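Local coordinates for lipase (PDB 6A0W), which probably hydrolyses the ester bonds of triacylglycerols, as a fungal lipase of the class 3 family with an alpha/beta-hydrolase fold, at residues R96-F107 against L158-T169. Numbering follows the deposited sequence.
Sequences RSDAQKTIYVTF and LTAYPDYKVIVT
Tyr164 lies in a slot between Lys101 and Tyr161. Lys101 CA sits over one face of the Tyr164 ring, 3.6 Å from its centroid and 9° off the normal, a CH-pi contact. Tyr161 CB covers the opposite face. At the ring edge the Tyr164 hydroxyl donates to Asp98 OD1; the modelled 2.4 Å between Tyr164 OH and Asp98 OD1 is very short, and the exact length is doubtful. The Arg96 guanidinium runs nearly parallel to the Tyr161 ring, the planes 11° apart. It is shifted toward the hydroxyl end, its centre over Tyr161 OH and NE near the rim. A bend at chi3 (82°) sets that tilt, and CD makes a CH-pi contact with the ring. Arg96 grips Asp98 side-on, Arg96 NE to Asp98 OD1 at 2.9 Å and Arg96 NH2 to Asp98 OD2 at 3.1 Å. Asp98 OD2 also pairs with Lys78 and takes a water that bridges to the Tyr161 hydroxyl. At the exposed end, Lys101 NZ forms a salt bridge with Asp163 OD2 at 3.0 Å; the hydrogen bond within it is weak. Beyond this cluster, strands 102-107 and 165-169 run parallel, as neighbours in the central sheet of an alpha/beta hydrolase. Ile103 N donates to Lys165 O at 2.8 Å, and the ladder continues to Phe107 N and Thr169 O. Thr102 CG2 presses on Ile167 CG1 at a tight 3.5 Å and covers a Tyr104 ring face. On the other sheet face Val168 CG1 meets Phe107 CE1, at the ring edge, at 3.9 Å. Helices 137-160 and 173-188 cover that face, while helix 38-53 packs on Tyr104 and Ile167.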
# COMPACT_ATOMS: atom_id res chain seq x y z
N ARG A 96 13.08 10.45 7.70
CA ARG A 96 14.26 9.69 7.99
C ARG A 96 14.31 9.33 9.48
O ARG A 96 14.07 10.19 10.35
CB ARG A 96 15.51 10.47 7.59
CG ARG A 96 16.75 9.60 7.61
CD ARG A 96 18.02 10.37 7.23
NE ARG A 96 18.52 11.08 8.38
CZ ARG A 96 18.35 12.37 8.63
NH1 ARG A 96 17.91 13.22 7.72
NH2 ARG A 96 18.71 12.83 9.83
N SER A 97 14.65 8.07 9.74
CA SER A 97 15.02 7.58 11.06
C SER A 97 16.49 7.17 11.02
O SER A 97 16.86 6.16 10.39
CB SER A 97 14.15 6.33 11.40
OG SER A 97 14.56 5.73 12.63
N ASP A 98 17.29 7.81 11.83
CA ASP A 98 18.66 7.44 11.94
C ASP A 98 18.76 6.19 12.77
O ASP A 98 19.53 5.33 12.49
CB ASP A 98 19.49 8.56 12.53
CG ASP A 98 19.62 9.70 11.59
OD1 ASP A 98 19.80 9.47 10.42
OD2 ASP A 98 19.51 10.82 12.02
N ALA A 99 17.93 6.09 13.78
CA ALA A 99 17.92 4.92 14.68
C ALA A 99 17.60 3.65 13.90
O ALA A 99 18.22 2.65 14.15
CB ALA A 99 16.93 5.14 15.78
N GLN A 100 16.68 3.71 12.96
CA GLN A 100 16.30 2.50 12.19
C GLN A 100 17.05 2.47 10.87
O GLN A 100 16.82 1.54 10.12
CB GLN A 100 14.79 2.51 11.96
CG GLN A 100 13.99 2.84 13.20
CD GLN A 100 12.55 2.40 13.15
OE1 GLN A 100 11.67 3.05 13.70
NE2 GLN A 100 12.30 1.27 12.52
N LYS A 101 17.90 3.45 10.60
CA LYS A 101 18.66 3.55 9.33
C LYS A 101 17.69 3.37 8.16
O LYS A 101 17.96 2.56 7.30
CB LYS A 101 19.80 2.53 9.31
CG LYS A 101 20.94 2.84 10.26
CD LYS A 101 22.03 1.81 10.24
CE LYS A 101 23.32 2.33 9.64
NZ LYS A 101 24.19 1.26 9.11
N THR A 102 16.62 4.14 8.13
CA THR A 102 15.59 3.97 7.09
C THR A 102 15.16 5.33 6.54
O THR A 102 15.08 6.28 7.31
CB THR A 102 14.35 3.27 7.68
OG1 THR A 102 14.67 1.98 8.17
CG2 THR A 102 13.20 3.13 6.71
N ILE A 103 14.98 5.40 5.25
CA ILE A 103 14.37 6.59 4.61
C ILE A 103 12.96 6.15 4.22
O ILE A 103 12.83 5.21 3.45
CB ILE A 103 15.16 7.06 3.38
CG1 ILE A 103 16.58 7.47 3.74
CG2 ILE A 103 14.40 8.16 2.67
CD1 ILE A 103 17.55 7.39 2.61
N TYR A 104 11.95 6.78 4.76
CA TYR A 104 10.56 6.38 4.47
C TYR A 104 9.96 7.29 3.41
O TYR A 104 10.13 8.47 3.48
CB TYR A 104 9.69 6.51 5.72
CG TYR A 104 10.02 5.62 6.88
CD1 TYR A 104 10.91 6.01 7.86
CD2 TYR A 104 9.40 4.39 7.03
CE1 TYR A 104 11.19 5.20 8.94
CE2 TYR A 104 9.68 3.57 8.09
CZ TYR A 104 10.57 3.98 9.06
OH TYR A 104 10.84 3.16 10.10
N VAL A 105 9.30 6.69 2.45
CA VAL A 105 8.53 7.41 1.42
C VAL A 105 7.10 6.97 1.67
O VAL A 105 6.84 5.81 1.49
CB VAL A 105 9.00 7.08 -0.00
CG1 VAL A 105 8.21 7.87 -1.02
CG2 VAL A 105 10.48 7.33 -0.18
N THR A 106 6.23 7.84 2.10
CA THR A 106 4.85 7.45 2.46
C THR A 106 3.82 8.21 1.63
O THR A 106 3.99 9.41 1.48
CB THR A 106 4.62 7.68 3.96
OG1 THR A 106 5.64 7.04 4.71
CG2 THR A 106 3.27 7.21 4.43
N PHE A 107 2.77 7.55 1.19
CA PHE A 107 1.71 8.22 0.39
C PHE A 107 0.31 7.88 0.90
O PHE A 107 0.09 6.89 1.57
CB PHE A 107 1.73 7.75 -1.06
CG PHE A 107 3.03 7.94 -1.80
CD1 PHE A 107 4.01 6.97 -1.78
CD2 PHE A 107 3.26 9.08 -2.53
CE1 PHE A 107 5.19 7.14 -2.47
CE2 PHE A 107 4.44 9.25 -3.22
CZ PHE A 107 5.40 8.27 -3.19
N LEU A 158 19.55 9.65 0.33
CA LEU A 158 20.33 8.47 0.10
C LEU A 158 21.80 8.83 -0.16
O LEU A 158 22.70 8.24 0.46
CB LEU A 158 19.74 7.72 -1.08
CG LEU A 158 20.17 6.29 -1.38
CD1 LEU A 158 19.94 5.38 -0.18
CD2 LEU A 158 19.37 5.80 -2.57
N THR A 159 22.05 9.91 -0.90
CA THR A 159 23.42 10.47 -0.98
C THR A 159 24.01 10.79 0.38
O THR A 159 25.14 10.39 0.70
CB THR A 159 23.47 11.73 -1.85
OG1 THR A 159 22.93 11.45 -3.14
CG2 THR A 159 24.90 12.22 -2.02
N ALA A 160 23.20 11.40 1.25
CA ALA A 160 23.70 11.76 2.56
C ALA A 160 23.79 10.57 3.54
O ALA A 160 24.52 10.63 4.55
CB ALA A 160 22.86 12.89 3.14
N TYR A 161 23.02 9.52 3.27
CA TYR A 161 22.92 8.37 4.18
C TYR A 161 22.92 7.09 3.38
O TYR A 161 21.87 6.46 3.21
CB TYR A 161 21.60 8.46 4.98
CG TYR A 161 21.55 9.65 5.91
CD1 TYR A 161 22.23 9.63 7.13
CD2 TYR A 161 20.97 10.86 5.50
CE1 TYR A 161 22.24 10.73 7.95
CE2 TYR A 161 21.00 11.97 6.31
CZ TYR A 161 21.64 11.91 7.53
OH TYR A 161 21.58 12.99 8.39
N PRO A 162 24.08 6.73 2.80
CA PRO A 162 23.99 5.83 1.66
C PRO A 162 23.85 4.39 2.07
O PRO A 162 23.52 3.54 1.23
CB PRO A 162 25.31 6.05 0.90
CG PRO A 162 26.24 6.63 1.92
CD PRO A 162 25.35 7.47 2.80
N ASP A 163 24.07 4.13 3.35
CA ASP A 163 23.87 2.82 3.96
C ASP A 163 22.42 2.59 4.43
O ASP A 163 22.11 1.51 4.94
CB ASP A 163 24.82 2.64 5.15
CG ASP A 163 24.79 3.83 6.14
OD1 ASP A 163 24.58 5.03 5.74
OD2 ASP A 163 25.03 3.57 7.34
N TYR A 164 21.54 3.57 4.32
CA TYR A 164 20.17 3.39 4.85
C TYR A 164 19.30 2.63 3.85
O TYR A 164 19.49 2.71 2.64
CB TYR A 164 19.52 4.73 5.19
CG TYR A 164 19.98 5.42 6.46
CD1 TYR A 164 21.23 5.22 6.99
CD2 TYR A 164 19.16 6.39 7.06
CE1 TYR A 164 21.65 5.92 8.12
CE2 TYR A 164 19.57 7.10 8.17
CZ TYR A 164 20.84 6.91 8.66
OH TYR A 164 21.19 7.60 9.80
N LYS A 165 18.28 1.92 4.33
CA LYS A 165 17.34 1.33 3.39
C LYS A 165 16.16 2.26 3.15
O LYS A 165 15.86 3.10 3.97
CB LYS A 165 16.83 0.00 3.92
CG LYS A 165 15.97 0.14 5.14
CD LYS A 165 15.59 -1.24 5.62
CE LYS A 165 14.94 -1.16 6.98
NZ LYS A 165 14.74 -2.55 7.46
N VAL A 166 15.51 2.09 2.01
CA VAL A 166 14.34 2.85 1.66
C VAL A 166 13.10 1.96 1.73
O VAL A 166 13.03 0.89 1.09
CB VAL A 166 14.51 3.40 0.23
CG1 VAL A 166 13.26 4.08 -0.26
CG2 VAL A 166 15.70 4.36 0.17
N ILE A 167 12.13 2.40 2.54
CA ILE A 167 10.86 1.73 2.70
C ILE A 167 9.78 2.62 2.09
O ILE A 167 9.65 3.78 2.46
CB ILE A 167 10.51 1.59 4.21
CG1 ILE A 167 11.49 0.67 4.96
CG2 ILE A 167 9.08 1.10 4.39
CD1 ILE A 167 11.39 -0.82 4.66
N VAL A 168 9.02 2.09 1.13
CA VAL A 168 7.94 2.87 0.56
C VAL A 168 6.62 2.26 1.05
O VAL A 168 6.40 1.07 0.88
CB VAL A 168 7.95 2.82 -0.99
CG1 VAL A 168 6.97 3.83 -1.53
CG2 VAL A 168 9.34 3.04 -1.58
N THR A 169 5.77 3.06 1.70
CA THR A 169 4.56 2.51 2.33
C THR A 169 3.32 3.37 2.07
O THR A 169 3.42 4.56 1.82
CB THR A 169 4.78 2.25 3.86
OG1 THR A 169 3.64 1.55 4.38
CG2 THR A 169 4.93 3.54 4.63
O HOH W 1 21.47 12.31 11.04